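Lysozyme (Meretrix lusoria, PDB 4PJ2) hydrolyses the beta-1,4-glycosidic bonds of bacterial peptidoglycan as an invertebrate-type lysozyme, lysing Gram-positive Micrococcus luteus, and also cleaves chitin. Local coordinates at residues Gly4-Arg9 with Cys68-Met73; Leu11-Lys16 with Ser116-Val121; Lys16-Cys21 with Tyr37-Glu42; Phe89-Asn94 with Gly107-Leu112. All coordinates share one frame; numbering follows the deposited sequence. Where two conformers were deposited one is given.

Interaction 1 of 4, residues Gly4-Arg9 with Cys68-Met73; sequences GIVSQR and CVQNYM
Gln70 OE1 takes a hydrogen bond from Val6 N at 2.8 Å, with an N-H...O angle of 164° and the donor in the carbonyl plane on a lone pair. On the same carboxamide, Gln70 NE2 gives a hydrogen bond to Val6 O at 3.0 Å, a little off the amide plane. Two bonds to one residue fix the rotation of the carboxamide, and NE2 is held once more by Ala2 O. The bend of the Gln70 chain at chi2 (-76°) places its CD 3.5 Å from Gly4 CA. One water links the segments as well, accepting from Ile5 N and donating to Gln70 O.

Beside this polar patch lies an apolar one. Val6 CG2 packs 3.6 Å from Met73 CG, while Ile5 crosses Met73 at about a right angle and sets its CD1 3.9 Å from Met73 CB. Val6 is buried, whereas Ile5 stays at the exposed margin. The side-chain amide of Gln70 thus pairs with both the N and the O of Val6, and this double bond pattern, with the apolar contacts next to it, ties the loop before helix 8-19 to helix 62-76. The loop leads directly into helix 8-19 and lies on helix 62-76; Phe89 of helix 86-95 touches Ile5, Val6 and Met73, and Leu11 of helix 8-19 packs on Val6 and Gln70.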
# COMPACT_ATOMS: atom_id res chain seq x y z
N GLY D 4 14.73 -19.10 -7.10
CA GLY D 4 13.44 -18.72 -7.67
C GLY D 4 13.65 -17.86 -8.90
O GLY D 4 14.71 -17.92 -9.52
N ILE D 5 12.67 -17.05 -9.26
CA ILE D 5 12.77 -16.30 -10.51
C ILE D 5 13.69 -15.09 -10.44
O ILE D 5 14.11 -14.57 -11.47
CB ILE D 5 11.40 -15.86 -11.04
CG1 ILE D 5 10.72 -14.86 -10.10
CG2 ILE D 5 10.53 -17.10 -11.27
CD1 ILE D 5 9.41 -14.36 -10.67
N VAL D 6 14.00 -14.63 -9.24
CA VAL D 6 14.91 -13.49 -9.08
C VAL D 6 16.34 -14.01 -8.98
O VAL D 6 16.59 -14.96 -8.25
CB VAL D 6 14.56 -12.67 -7.82
CG1 VAL D 6 15.42 -11.39 -7.78
CG2 VAL D 6 13.07 -12.34 -7.78
N SER D 7 17.28 -13.38 -9.70
CA SER D 7 18.68 -13.79 -9.69
C SER D 7 19.34 -13.45 -8.35
O SER D 7 18.93 -12.53 -7.64
CB SER D 7 19.47 -13.10 -10.81
OG SER D 7 19.79 -11.75 -10.46
N GLN D 8 20.39 -14.19 -8.02
CA GLN D 8 21.14 -13.97 -6.79
C GLN D 8 21.76 -12.59 -6.74
O GLN D 8 21.73 -11.93 -5.71
CB GLN D 8 22.21 -15.04 -6.63
CG GLN D 8 21.65 -16.42 -6.42
CD GLN D 8 20.90 -16.56 -5.12
OE1 GLN D 8 21.46 -16.35 -4.05
NE2 GLN D 8 19.61 -16.87 -5.21
N ARG D 9 22.31 -12.11 -7.86
CA ARG D 9 22.93 -10.78 -7.85
C ARG D 9 21.86 -9.71 -7.62
O ARG D 9 22.09 -8.73 -6.91
CB ARG D 9 23.69 -10.52 -9.15
CG ARG D 9 24.96 -11.35 -9.27
CD ARG D 9 25.65 -11.16 -10.61
NE ARG D 9 26.55 -12.28 -10.90
CZ ARG D 9 27.08 -12.53 -12.09
NH1 ARG D 9 26.82 -11.74 -13.13
NH2 ARG D 9 27.89 -13.57 -12.25
N CYS D 68 10.62 -15.08 0.73
CA CYS D 68 9.44 -14.25 0.66
C CYS D 68 9.49 -13.36 -0.58
O CYS D 68 8.51 -13.28 -1.32
CB CYS D 68 9.33 -13.42 1.95
SG CYS D 68 7.86 -12.37 2.03
N VAL D 69 10.63 -12.73 -0.83
CA VAL D 69 10.80 -11.91 -2.03
C VAL D 69 10.59 -12.76 -3.29
O VAL D 69 9.87 -12.35 -4.20
CB VAL D 69 12.18 -11.23 -2.06
CG1 VAL D 69 12.36 -10.46 -3.36
CG2 VAL D 69 12.35 -10.31 -0.87
N GLN D 70 11.20 -13.94 -3.34
CA GLN D 70 11.01 -14.84 -4.48
C GLN D 70 9.52 -15.16 -4.70
O GLN D 70 9.04 -15.13 -5.83
CB GLN D 70 11.79 -16.14 -4.29
CG GLN D 70 13.30 -15.99 -4.34
CD GLN D 70 13.84 -15.80 -5.75
OE1 GLN D 70 13.12 -15.47 -6.67
NE2 GLN D 70 15.14 -16.03 -5.91
N ASN D 71 8.82 -15.50 -3.62
CA ASN D 71 7.39 -15.82 -3.71
C ASN D 71 6.56 -14.61 -4.12
O ASN D 71 5.61 -14.76 -4.87
CB ASN D 71 6.83 -16.34 -2.39
CG ASN D 71 7.35 -17.71 -2.03
OD1 ASN D 71 7.94 -18.41 -2.84
ND2 ASN D 71 7.09 -18.12 -0.80
N TYR D 72 6.90 -13.43 -3.61
CA TYR D 72 6.21 -12.20 -3.97
C TYR D 72 6.33 -11.91 -5.47
O TYR D 72 5.34 -11.58 -6.13
CB TYR D 72 6.77 -11.04 -3.17
CG TYR D 72 5.87 -9.84 -3.09
CD1 TYR D 72 6.02 -8.76 -3.95
CD2 TYR D 72 4.89 -9.75 -2.11
CE1 TYR D 72 5.20 -7.63 -3.84
CE2 TYR D 72 4.06 -8.64 -2.01
CZ TYR D 72 4.22 -7.58 -2.87
OH TYR D 72 3.41 -6.46 -2.74
N MET D 73 7.54 -12.07 -6.00
CA MET D 73 7.75 -11.82 -7.41
C MET D 73 7.05 -12.88 -8.26
O MET D 73 6.49 -12.55 -9.29
CB MET D 73 9.26 -11.73 -7.74
CG MET D 73 10.01 -10.62 -7.00
SD MET D 73 9.13 -9.05 -7.07
CE MET D 73 9.73 -8.31 -5.56
O HOH W 1 10.21 -17.19 -7.52

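Interaction 2 of 4, residues Leu11-Lys16 with Ser116-Val121; sequences LSCICK and SGCHGV
Cys13 meets Cys118 through a disulfide, SG to SG 2.0 Å, which carries this contact between a helix and the C-terminal loop. Both sulfurs lie anti to their own carbonyl carbons, beside the backbone N (chi1 -69° for Cys13 and -64° for Cys118). The S-S torsion of -101° sets the two CB-SG bonds roughly perpendicular about the S-S bond. Cys13 CB then lies 3.9 Å from Cys118 CB. The CA atoms of Cys13 and Cys118 are 6.0 Å apart. The sulfur of Cys13 also has Val121 beside it: Val121 CG2 lies 4.0 Å from Cys13 SG, an apolar flank to a buried sulfur. One turn later along the helix, Lys16 runs out extended beyond CG, and its NZ comes to 4.1 Å from Ser116 O, a loose approach at the exposed margin.

The loop bends back through a type II turn from Cys118 to Val121, closed by Val121 N to Cys118 O, which brings both ends of the turn to the same sulfur. This is a crosslink characteristic of a secreted, disulfide-rich lysozyme. It joins helix 8-19 to the chain that follows helix 106-112; Leu112 of that helix touches Cys13, Trp109 packs on Val121, and Cys86 of helix 86-95 also touches Val121.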
# COMPACT_ATOMS: atom_id res chain seq x y z
N LEU D 11 19.02 -10.05 -5.98
CA LEU D 11 18.66 -10.11 -4.57
C LEU D 11 19.71 -9.43 -3.70
O LEU D 11 19.38 -8.70 -2.78
CB LEU D 11 18.44 -11.55 -4.11
CG LEU D 11 17.13 -12.21 -4.59
CD1 LEU D 11 17.08 -13.66 -4.20
CD2 LEU D 11 15.90 -11.51 -4.02
N SER D 12 20.98 -9.65 -3.99
CA SER D 12 22.05 -8.99 -3.24
C SER D 12 21.94 -7.47 -3.35
O SER D 12 22.08 -6.75 -2.35
CB SER D 12 23.40 -9.50 -3.77
OG SER D 12 24.49 -8.83 -3.14
N CYS D 13 21.71 -6.97 -4.56
CA CYS D 13 21.59 -5.54 -4.76
C CYS D 13 20.38 -4.97 -4.03
O CYS D 13 20.48 -3.90 -3.42
CB CYS D 13 21.55 -5.21 -6.25
SG CYS D 13 23.14 -5.51 -7.09
N ILE D 14 19.24 -5.67 -4.06
CA ILE D 14 18.08 -5.20 -3.32
C ILE D 14 18.38 -5.22 -1.83
O ILE D 14 18.01 -4.29 -1.11
CB ILE D 14 16.83 -6.06 -3.62
CG1 ILE D 14 16.45 -5.91 -5.10
CG2 ILE D 14 15.68 -5.66 -2.69
CD1 ILE D 14 15.37 -6.88 -5.60
N CYS D 15 19.03 -6.27 -1.36
CA CYS D 15 19.40 -6.37 0.05
C CYS D 15 20.29 -5.18 0.44
O CYS D 15 20.02 -4.50 1.42
CB CYS D 15 20.09 -7.71 0.28
SG CYS D 15 20.20 -8.25 1.99
N LYS D 16 21.31 -4.90 -0.36
CA LYS D 16 22.19 -3.76 -0.07
C LYS D 16 21.42 -2.44 -0.07
O LYS D 16 21.62 -1.59 0.79
CB LYS D 16 23.33 -3.72 -1.08
CG LYS D 16 24.35 -4.83 -0.87
CD LYS D 16 25.46 -4.83 -1.90
CE LYS D 16 26.42 -6.00 -1.68
NZ LYS D 16 27.62 -5.97 -2.58
N SER D 116 27.98 -0.40 -5.51
CA SER D 116 29.10 -1.13 -6.12
C SER D 116 28.74 -2.56 -6.54
O SER D 116 28.32 -3.38 -5.71
CB SER D 116 30.28 -1.12 -5.16
OG SER D 116 30.52 0.19 -4.70
N GLY D 117 28.87 -2.83 -7.83
CA GLY D 117 28.65 -4.16 -8.38
C GLY D 117 27.23 -4.37 -8.88
O GLY D 117 26.90 -5.48 -9.32
N CYS D 118 26.40 -3.33 -8.83
CA CYS D 118 24.98 -3.44 -9.18
C CYS D 118 24.60 -2.69 -10.45
O CYS D 118 23.43 -2.68 -10.81
CB CYS D 118 24.10 -2.93 -8.03
SG CYS D 118 24.23 -3.87 -6.59
N HIS D 119 25.54 -2.04 -11.14
CA HIS D 119 25.16 -1.34 -12.36
C HIS D 119 24.66 -2.32 -13.42
O HIS D 119 25.33 -3.30 -13.73
CB HIS D 119 26.29 -0.50 -12.93
CG HIS D 119 25.90 0.24 -14.17
ND1 HIS D 119 25.09 1.35 -14.14
CD2 HIS D 119 26.17 0.01 -15.48
CE1 HIS D 119 24.89 1.79 -15.37
NE2 HIS D 119 25.53 0.99 -16.20
N GLY D 120 23.47 -2.04 -13.97
CA GLY D 120 22.88 -2.88 -14.99
C GLY D 120 22.66 -4.32 -14.55
O GLY D 120 22.61 -5.23 -15.37
N VAL D 121 22.51 -4.52 -13.24
CA VAL D 121 22.26 -5.85 -12.71
C VAL D 121 20.97 -6.45 -13.27
O VAL D 121 19.95 -5.76 -13.37
CB VAL D 121 22.22 -5.82 -11.16
CG1 VAL D 121 21.08 -4.92 -10.64
CG2 VAL D 121 22.09 -7.23 -10.60

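Interaction 3 of 4, residues Lys16-Cys21 with Tyr37-Glu42; sequences KMESGC and YFQIKE
Ser19 OG lies between the backbone N and the carbonyl carbon (chi1 64°), and from there it donates a hydrogen bond to Tyr37 O at 2.8 Å, tilted 20° from the carbonyl plane. Cys15 O and Arg22 N are also hydrogen-bonded to this OG, whose single proton cannot fully serve both carbonyls. In Glu18, CG stands anti to the carbonyl carbon (chi1 -71°), which puts it 3.6 Å from Phe38 O; Glu18 CB lies 3.7 Å from Tyr37 O. A bend at chi2 places CD, and the carboxylate passes obliquely across Gln39, with Glu18 OE1 3.4 Å from Gln39 CB. Cys21 C comes within 4.0 Å of Tyr37 CD2.

Glu18 is the predicted proton donor of the active site. Its OE2 is bound by Tyr108 OH and by Ser86 OG of the chain of Putative exported protein, while Gln39 NE2 is held by Gly36 O. The contact thus seats the helix end bearing Glu18 on the loop leading to the substrate-binding residues Lys41 and Glu42. Gln39 and Ile40 form a G1 beta bulge facing Cys35. Residues 37-39 lie between strands 32-35 and 40-41, the end of helix 8-19 packs on them, and helix 62-76 lies against Phe38.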
# COMPACT_ATOMS: atom_id res chain seq x y z
N LYS D 16 21.31 -4.90 -0.36
CA LYS D 16 22.19 -3.76 -0.07
C LYS D 16 21.42 -2.44 -0.07
O LYS D 16 21.62 -1.59 0.79
CB LYS D 16 23.33 -3.72 -1.08
CG LYS D 16 24.35 -4.83 -0.87
CD LYS D 16 25.46 -4.83 -1.90
CE LYS D 16 26.42 -6.00 -1.68
NZ LYS D 16 27.62 -5.97 -2.58
N MET D 17 20.52 -2.29 -1.03
CA MET D 17 19.70 -1.09 -1.12
C MET D 17 18.86 -0.87 0.13
O MET D 17 18.76 0.25 0.62
CB MET D 17 18.77 -1.21 -2.34
CG MET D 17 17.93 0.02 -2.65
SD MET D 17 19.00 1.48 -2.94
CE MET D 17 17.72 2.63 -3.48
N GLU D 18 18.26 -1.95 0.64
CA GLU D 18 17.25 -1.84 1.70
C GLU D 18 17.88 -1.65 3.07
O GLU D 18 17.35 -0.90 3.89
CB GLU D 18 16.37 -3.10 1.73
CG GLU D 18 15.41 -3.23 0.56
CD GLU D 18 14.40 -2.10 0.49
OE1 GLU D 18 14.15 -1.44 1.52
OE2 GLU D 18 13.84 -1.91 -0.62
N SER D 19 18.97 -2.36 3.32
CA SER D 19 19.52 -2.43 4.67
C SER D 19 21.05 -2.40 4.74
O SER D 19 21.60 -2.53 5.81
CB SER D 19 19.05 -3.73 5.33
OG SER D 19 19.57 -4.84 4.62
N GLY D 20 21.72 -2.23 3.60
CA GLY D 20 23.15 -2.48 3.55
C GLY D 20 23.39 -3.97 3.73
O GLY D 20 24.48 -4.40 4.10
N CYS D 21 22.35 -4.74 3.41
CA CYS D 21 22.28 -6.19 3.64
C CYS D 21 22.68 -6.63 5.04
O CYS D 21 23.62 -7.41 5.23
CB CYS D 21 23.03 -6.99 2.57
SG CYS D 21 22.22 -8.59 2.18
N TYR D 37 16.42 -7.70 6.60
CA TYR D 37 17.31 -7.58 5.45
C TYR D 37 16.68 -6.89 4.25
O TYR D 37 17.34 -6.11 3.56
CB TYR D 37 17.74 -8.97 4.99
CG TYR D 37 18.67 -9.71 5.93
CD1 TYR D 37 18.17 -10.55 6.92
CD2 TYR D 37 20.05 -9.58 5.82
CE1 TYR D 37 19.02 -11.23 7.78
CE2 TYR D 37 20.90 -10.26 6.67
CZ TYR D 37 20.38 -11.08 7.64
OH TYR D 37 21.22 -11.76 8.49
N PHE D 38 15.41 -7.21 3.97
CA PHE D 38 14.72 -6.72 2.78
C PHE D 38 13.64 -5.70 3.12
O PHE D 38 12.91 -5.26 2.24
CB PHE D 38 14.13 -7.89 1.97
CG PHE D 38 15.17 -8.73 1.30
CD1 PHE D 38 15.75 -9.81 1.96
CD2 PHE D 38 15.63 -8.40 0.03
CE1 PHE D 38 16.72 -10.58 1.33
CE2 PHE D 38 16.60 -9.16 -0.59
CZ PHE D 38 17.16 -10.24 0.06
N GLN D 39 13.54 -5.31 4.39
CA GLN D 39 12.56 -4.30 4.84
C GLN D 39 11.14 -4.69 4.38
O GLN D 39 10.46 -3.94 3.67
CB GLN D 39 12.97 -2.93 4.33
CG GLN D 39 14.20 -2.39 5.04
CD GLN D 39 13.91 -2.07 6.49
OE1 GLN D 39 13.28 -1.06 6.80
NE2 GLN D 39 14.33 -2.95 7.39
N ILE D 40 10.73 -5.86 4.84
CA ILE D 40 9.43 -6.45 4.50
C ILE D 40 8.40 -6.05 5.54
O ILE D 40 8.67 -6.11 6.75
CB ILE D 40 9.57 -8.00 4.47
CG1 ILE D 40 10.35 -8.42 3.22
CG2 ILE D 40 8.21 -8.69 4.50
CD1 ILE D 40 10.78 -9.87 3.23
N LYS D 41 7.23 -5.62 5.07
CA LYS D 41 6.12 -5.30 5.96
C LYS D 41 5.15 -6.48 6.03
O LYS D 41 5.24 -7.42 5.25
CB LYS D 41 5.41 -4.03 5.50
CG LYS D 41 6.31 -2.82 5.54
CD LYS D 41 5.62 -1.53 5.16
CE LYS D 41 5.17 -1.58 3.71
NZ LYS D 41 4.75 -0.27 3.18
N GLU D 42 4.23 -6.41 6.97
CA GLU D 42 3.33 -7.52 7.24
C GLU D 42 2.50 -7.90 6.01
O GLU D 42 2.33 -9.08 5.71
CB GLU D 42 2.41 -7.19 8.42
CG GLU D 42 1.65 -8.40 8.93
CD GLU D 42 0.87 -8.12 10.19
OE1 GLU D 42 0.74 -6.93 10.55
OE2 GLU D 42 0.39 -9.08 10.82

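Interaction 4 of 4, residues Phe89-Asn94 with Gly107-Leu112; sequences FAREHN and GYWNRL
Asn94 and Tyr108 stack between two helices of the lysozyme fold, 86-95 and 106-112, whose short segments approach to 9.4 Å between axes at an angle of 126°, nearer antiparallel than parallel. The pi contacts come from Asn94. Its CB sits over the centre of the Tyr108 ring, 3.5 Å from the centroid and 5° off the normal, a CH-pi contact. With CG anti to the backbone N, chi1 puts Asn94 CG over the ring, 3.3 Å from Tyr108 CD2. The amide itself is stacked on the ring with the planes 10° apart, and its ND2 is 3.3 Å from Tyr108 CD2. The two side chains slide past each other in opposite directions. Asn94 OD1 bonds Tyr89 OH and ND2 bonds Ser86 OG, both of the chain of Putative exported protein.

Apolar packing centres on Ala90. Its CB meets Leu112 CD1 at 3.9 Å and Trp109 CE3 at 4.0 Å, and lies in the plane of the Tyr108 ring at its edge. Arg91 crosses Trp109 at about a right angle, bringing its CG to 3.9 Å from Trp109 CB, while its guanidinium is held by Thr105 OG1 and Lys102 O.

Polar ends complete the contact without a hydrogen bond between the segments. Tyr108 OH bonds Glu18 OE2, which makes Tyr108 a direct neighbour of the predicted proton donor. His93, which binds substrate, bonds Phe38 O through NE2 and Tyr44 OH through ND1; its CD2 lies 4.1 Å from Tyr108 OH, which meets the imidazole at its edge, near the ring plane.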
# COMPACT_ATOMS: atom_id res chain seq x y z
N PHE D 89 11.93 -6.53 -10.71
CA PHE D 89 11.80 -7.10 -9.37
C PHE D 89 12.11 -6.07 -8.28
O PHE D 89 11.43 -6.01 -7.26
CB PHE D 89 12.69 -8.32 -9.18
CG PHE D 89 12.39 -9.46 -10.14
CD1 PHE D 89 13.44 -10.11 -10.79
CD2 PHE D 89 11.09 -9.91 -10.37
CE1 PHE D 89 13.19 -11.16 -11.67
CE2 PHE D 89 10.85 -10.99 -11.25
CZ PHE D 89 11.90 -11.60 -11.89
N ALA D 90 13.18 -5.28 -8.47
CA ALA D 90 13.50 -4.22 -7.53
C ALA D 90 12.35 -3.23 -7.38
O ALA D 90 12.02 -2.80 -6.27
CB ALA D 90 14.80 -3.49 -7.96
N ARG D 91 11.77 -2.82 -8.51
CA ARG D 91 10.68 -1.85 -8.48
C ARG D 91 9.39 -2.43 -7.85
O ARG D 91 8.67 -1.72 -7.18
CB ARG D 91 10.43 -1.25 -9.87
CG ARG D 91 11.61 -0.39 -10.36
CD ARG D 91 11.39 0.20 -11.74
NE ARG D 91 10.28 1.15 -11.79
CZ ARG D 91 9.74 1.61 -12.91
NH1 ARG D 91 10.19 1.21 -14.10
NH2 ARG D 91 8.71 2.45 -12.84
N GLU D 92 9.14 -3.73 -8.04
CA GLU D 92 8.05 -4.40 -7.31
C GLU D 92 8.33 -4.43 -5.83
O GLU D 92 7.47 -4.21 -5.01
CB GLU D 92 7.90 -5.85 -7.80
CG GLU D 92 7.45 -6.00 -9.25
CD GLU D 92 6.03 -5.61 -9.44
OE1 GLU D 92 5.17 -6.52 -9.32
OE2 GLU D 92 5.76 -4.44 -9.75
N HIS D 93 9.58 -4.70 -5.49
CA HIS D 93 9.92 -4.78 -4.09
C HIS D 93 9.70 -3.45 -3.38
O HIS D 93 9.17 -3.42 -2.28
CB HIS D 93 11.35 -5.21 -3.91
CG HIS D 93 11.64 -5.53 -2.49
ND1 HIS D 93 11.11 -6.63 -1.87
CD2 HIS D 93 12.33 -4.85 -1.54
CE1 HIS D 93 11.48 -6.64 -0.60
NE2 HIS D 93 12.22 -5.56 -0.38
N ASN D 94 10.07 -2.36 -4.05
CA ASN D 94 9.94 -1.03 -3.48
C ASN D 94 8.52 -0.48 -3.56
O ASN D 94 8.10 0.26 -2.68
CB ASN D 94 10.90 -0.09 -4.23
CG ASN D 94 10.92 1.32 -3.66
OD1 ASN D 94 10.69 2.28 -4.38
ND2 ASN D 94 11.16 1.42 -2.38
N GLY D 107 13.40 6.34 -9.10
CA GLY D 107 14.58 6.78 -8.39
C GLY D 107 15.23 5.64 -7.64
O GLY D 107 16.45 5.49 -7.65
N TYR D 108 14.40 4.79 -7.02
CA TYR D 108 14.89 3.63 -6.29
C TYR D 108 15.77 2.76 -7.20
O TYR D 108 16.87 2.36 -6.81
CB TYR D 108 13.71 2.80 -5.77
CG TYR D 108 14.07 1.53 -5.02
CD1 TYR D 108 14.23 0.32 -5.70
CD2 TYR D 108 14.17 1.52 -3.65
CE1 TYR D 108 14.53 -0.83 -5.02
CE2 TYR D 108 14.46 0.36 -2.96
CZ TYR D 108 14.64 -0.83 -3.67
OH TYR D 108 14.90 -2.00 -3.01
N TRP D 109 15.27 2.45 -8.40
CA TRP D 109 16.01 1.63 -9.36
C TRP D 109 17.28 2.35 -9.85
O TRP D 109 18.33 1.73 -9.97
CB TRP D 109 15.11 1.27 -10.54
CG TRP D 109 15.84 0.62 -11.68
CD1 TRP D 109 15.88 1.06 -12.97
CD2 TRP D 109 16.61 -0.59 -11.64
NE1 TRP D 109 16.62 0.20 -13.74
CE2 TRP D 109 17.09 -0.82 -12.95
CE3 TRP D 109 16.94 -1.50 -10.63
CZ2 TRP D 109 17.88 -1.92 -13.27
CZ3 TRP D 109 17.73 -2.59 -10.96
CH2 TRP D 109 18.20 -2.79 -12.26
N ASN D 110 17.18 3.66 -10.13
CA ASN D 110 18.33 4.44 -10.57
C ASN D 110 19.40 4.42 -9.50
O ASN D 110 20.59 4.29 -9.81
CB ASN D 110 17.91 5.88 -10.85
CG ASN D 110 17.17 6.02 -12.17
OD1 ASN D 110 17.20 5.12 -13.01
ND2 ASN D 110 16.53 7.17 -12.38
N ARG D 111 19.00 4.57 -8.25
CA ARG D 111 19.95 4.61 -7.15
C ARG D 111 20.51 3.23 -6.83
O ARG D 111 21.72 3.11 -6.56
CB ARG D 111 19.33 5.27 -5.90
CG ARG D 111 19.02 6.76 -6.06
CD ARG D 111 18.79 7.43 -4.70
NE ARG D 111 17.92 6.63 -3.83
CZ ARG D 111 16.59 6.62 -3.90
NH1 ARG D 111 15.96 7.37 -4.79
NH2 ARG D 111 15.90 5.86 -3.06
N LEU D 112 19.67 2.19 -6.87
CA LEU D 112 20.14 0.86 -6.54
C LEU D 112 21.33 0.47 -7.44
O LEU D 112 22.28 -0.17 -6.99
CB LEU D 112 19.00 -0.16 -6.67
CG LEU D 112 19.35 -1.65 -6.62
CD1 LEU D 112 18.12 -2.44 -6.15
CD2 LEU D 112 19.79 -2.23 -7.96

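In the fold
Helix 8-19 runs through the first three contacts: the loop before it enters interaction 1, its middle carries interaction 2 and its end interaction 3. Their centres lie about 13 to 14 Å apart, with interactions 1 and 3 on opposite sides of the chain's centre. Along the chain, interaction 3 is nested within the loops closed by interactions 1 and 2, interaction 4 lies inside that of interaction 2, and the segments of 1 and 2 alternate. Interactions 1 and 4 come in series, centres about 14 Å apart, touching through Met73 and Phe89. Centre to centre, interaction 4 is about 10 Å from interaction 2 and about 12 Å from interaction 3, where Glu18-Tyr108 and Phe38-His93 connect the predicted proton donor to substrate-binding helix 86-95.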